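Local coordinates for segregation and condensation protein B (Mycobacterium tuberculosis, PDB 2Z99) that probably takes part in chromosome segregation and condensation during cell division, probably as a winged-helix subunit of the bacterial SMC complex, at residues 103-108 with 129-134. Sequence-based numbering, arbitrary orientation.
Sequences LETLAV and DAVMRT
In the C-terminal winged-helix domain of the chain, helix 100-112 packs against helix 129-137, the third helix of the helix-turn-helix-like bundle, through Thr105 and Val131. Both CA-CB bonds point across the gap, and the two branched side chains meet tip to tip. The backbones are closest at this same pair, 7.6 Å from Thr105 CA to Val131 CA. Val131 presents CG1, set anti to its own backbone N (chi1 172°), which aims this methyl at helix 100-112 while CG2 lies beside the backbone N. CG1 meets the methyl CG2 of Thr105, although their modelled separation is too short to be trusted. As modelled, the hydroxyl side of the threonine lies against the same branch, with Thr105 OG1 3.8 Å from Val131 CG1. Met132, one residue further on, adds a looser flank: its SD stands 4.5 Å from Thr105 OG1, and its side chain also touches Phe155 and Ile141 of the wing strands. Val120 and Arg124 of helix 117-124, together with Leu135 of helix 129-137, pack around Thr105, so all three helices of the bundle converge on this residue. Leu106, next to it, continues the core toward Leu135, Ile141 and Thr157. Within helix 129-137, Thr134 OG1 returns to the backbone and donates to Val131 O at 3.2 Å, one turn back and tilted 35° from the carbonyl plane, adding a side-chain bond to the helical ones. No hydrogen bond or salt bridge joins the two segments, which bury just 105 Å² between them. Their cohesion is therefore van der Waals and hydrophobic. Thr105 OG1 as modelled is buried without a polar partner, but the near-eclipsed chi1 of 138° and the too-short methyl contact leave its rotation uncertain, and any desolvation cost with it.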
ATOM      1  N   LEU A 103      11.342 -12.359  30.126  1.00 47.60           N
ATOM      2  CA  LEU A 103      11.776 -11.357  31.088  1.00 49.74           C
ATOM      3  C   LEU A 103      12.173 -12.055  32.385  1.00 51.94           C
ATOM      4  O   LEU A 103      13.180 -11.721  33.019  1.00 52.04           O
ATOM      5  CB  LEU A 103      10.660 -10.340  31.363  1.00 50.43           C
ATOM      6  CG  LEU A 103      10.348  -9.238  30.338  1.00 52.19           C
ATOM      7  CD1 LEU A 103      11.622  -8.870  29.584  1.00 51.25           C
ATOM      8  CD2 LEU A 103       9.269  -9.694  29.369  1.00 51.98           C
ATOM      9  N   GLU A 104      11.368 -13.042  32.760  1.00 53.61           N
ATOM     10  CA  GLU A 104      11.594 -13.822  33.961  1.00 53.02           C
ATOM     11  C   GLU A 104      13.015 -14.374  33.954  1.00 51.32           C
ATOM     12  O   GLU A 104      13.781 -14.149  34.884  1.00 51.65           O
ATOM     13  CB  GLU A 104      10.610 -14.989  34.005  1.00 57.47           C
ATOM     14  CG  GLU A 104       9.950 -15.228  35.351  1.00 65.96           C
ATOM     15  CD  GLU A 104       8.619 -14.508  35.484  1.00 70.58           C
ATOM     16  OE1 GLU A 104       8.628 -13.283  35.741  1.00 74.06           O
ATOM     17  OE2 GLU A 104       7.567 -15.171  35.318  1.00 73.64           O
ATOM     18  N   THR A 105      13.371 -15.097  32.900  1.00 49.46           N
ATOM     19  CA  THR A 105      14.700 -15.681  32.822  1.00 50.31           C
ATOM     20  C   THR A 105      15.773 -14.632  32.623  1.00 50.46           C
ATOM     21  O   THR A 105      16.933 -14.852  32.966  1.00 51.18           O
ATOM     22  CB  THR A 105      14.795 -16.771  31.707  1.00 49.79           C
ATOM     23  OG1 THR A 105      16.027 -16.634  30.993  1.00 50.24           O
ATOM     24  CG2 THR A 105      13.648 -16.669  30.756  1.00 49.58           C
ATOM     25  N   LEU A 106      15.393 -13.483  32.083  1.00 50.98           N
ATOM     26  CA  LEU A 106      16.365 -12.419  31.883  1.00 50.90           C
ATOM     27  C   LEU A 106      16.752 -11.950  33.279  1.00 50.00           C
ATOM     28  O   LEU A 106      17.929 -11.778  33.584  1.00 49.47           O
ATOM     29  CB  LEU A 106      15.748 -11.253  31.106  1.00 51.68           C
ATOM     30  CG  LEU A 106      16.675 -10.311  30.327  1.00 52.39           C
ATOM     31  CD1 LEU A 106      15.975  -8.975  30.205  1.00 51.85           C
ATOM     32  CD2 LEU A 106      18.016 -10.128  31.018  1.00 53.13           C
ATOM     33  N   ALA A 107      15.740 -11.763  34.121  1.00 49.84           N
ATOM     34  CA  ALA A 107      15.935 -11.314  35.495  1.00 49.66           C
ATOM     35  C   ALA A 107      16.823 -12.276  36.270  1.00 50.93           C
ATOM     36  O   ALA A 107      17.657 -11.855  37.079  1.00 51.83           O
ATOM     37  CB  ALA A 107      14.599 -11.174  36.190  1.00 48.28           C
ATOM     38  N   VAL A 108      16.644 -13.570  36.031  1.00 49.93           N
ATOM     39  CA  VAL A 108      17.449 -14.555  36.719  1.00 49.32           C
ATOM     40  C   VAL A 108      18.924 -14.322  36.399  1.00 50.30           C
ATOM     41  O   VAL A 108      19.756 -14.293  37.300  1.00 51.63           O
ATOM     42  CB  VAL A 108      17.028 -15.997  36.322  1.00 47.60           C
ATOM     43  CG1 VAL A 108      17.978 -17.017  36.937  1.00 46.40           C
ATOM     44  CG2 VAL A 108      15.622 -16.260  36.795  1.00 44.63           C
ATOM     45  N   ASP A 129      16.312 -23.095  26.604  1.00 45.44           N
ATOM     46  CA  ASP A 129      17.093 -22.884  25.387  1.00 45.90           C
ATOM     47  C   ASP A 129      16.507 -21.862  24.416  1.00 47.18           C
ATOM     48  O   ASP A 129      17.238 -21.035  23.858  1.00 47.21           O
ATOM     49  CB  ASP A 129      17.299 -24.212  24.665  1.00 44.89           C
ATOM     50  CG  ASP A 129      17.904 -25.268  25.566  1.00 45.75           C
ATOM     51  OD1 ASP A 129      18.784 -24.914  26.379  1.00 45.55           O
ATOM     52  OD2 ASP A 129      17.502 -26.448  25.460  1.00 47.19           O
ATOM     53  N   ALA A 130      15.195 -21.921  24.210  1.00 48.18           N
ATOM     54  CA  ALA A 130      14.527 -20.998  23.299  1.00 48.95           C
ATOM     55  C   ALA A 130      14.681 -19.562  23.782  1.00 49.00           C
ATOM     56  O   ALA A 130      15.030 -18.673  23.000  1.00 50.14           O
ATOM     57  CB  ALA A 130      13.046 -21.359  23.167  1.00 48.02           C
ATOM     58  N   VAL A 131      14.424 -19.339  25.068  1.00 46.47           N
ATOM     59  CA  VAL A 131      14.538 -18.008  25.640  1.00 45.50           C
ATOM     60  C   VAL A 131      15.992 -17.564  25.746  1.00 46.38           C
ATOM     61  O   VAL A 131      16.295 -16.382  25.604  1.00 46.42           O
ATOM     62  CB  VAL A 131      13.890 -17.944  27.037  1.00 44.45           C
ATOM     63  CG1 VAL A 131      14.193 -16.618  27.684  1.00 42.79           C
ATOM     64  CG2 VAL A 131      12.394 -18.118  26.917  1.00 44.33           C
ATOM     65  N   MET A 132      16.892 -18.501  26.015  1.00 47.25           N
ATOM     66  CA  MET A 132      18.309 -18.158  26.110  1.00 48.13           C
ATOM     67  C   MET A 132      18.747 -17.649  24.746  1.00 47.65           C
ATOM     68  O   MET A 132      19.362 -16.595  24.626  1.00 46.58           O
ATOM     69  CB  MET A 132      19.148 -19.380  26.489  1.00 46.47           C
ATOM     70  CG  MET A 132      19.115 -19.726  27.967  1.00 48.49           C
ATOM     71  SD  MET A 132      19.640 -18.355  29.016  1.00 48.56           S
ATOM     72  CE  MET A 132      21.377 -18.662  29.159  1.00 49.27           C
ATOM     73  N   ARG A 133      18.403 -18.419  23.724  1.00 48.67           N
ATOM     74  CA  ARG A 133      18.725 -18.088  22.347  1.00 49.61           C
ATOM     75  C   ARG A 133      18.281 -16.669  22.002  1.00 49.99           C
ATOM     76  O   ARG A 133      19.107 -15.842  21.612  1.00 51.62           O
ATOM     77  CB  ARG A 133      18.028 -19.066  21.413  1.00 51.86           C
ATOM     78  CG  ARG A 133      18.459 -18.984  19.967  1.00 58.06           C
ATOM     79  CD  ARG A 133      17.480 -19.733  19.077  1.00 60.50           C
ATOM     80  NE  ARG A 133      17.129 -21.031  19.642  1.00 66.26           N
ATOM     81  CZ  ARG A 133      16.027 -21.704  19.322  1.00 69.26           C
ATOM     82  NH1 ARG A 133      15.172 -21.203  18.437  1.00 71.17           N
ATOM     83  NH2 ARG A 133      15.767 -22.869  19.901  0.50 69.91           N
ATOM     84  N   THR A 134      16.988 -16.380  22.139  1.00 47.56           N
ATOM     85  CA  THR A 134      16.510 -15.048  21.792  1.00 48.75           C
ATOM     86  C   THR A 134      17.224 -13.988  22.624  1.00 47.69           C
ATOM     87  O   THR A 134      17.677 -12.985  22.088  1.00 49.51           O
ATOM     88  CB  THR A 134      14.960 -14.902  21.944  1.00 49.21           C
ATOM     89  OG1 THR A 134      14.601 -14.932  23.327  1.00 53.12           O
ATOM     90  CG2 THR A 134      14.235 -16.020  21.215  1.00 48.23           C
TER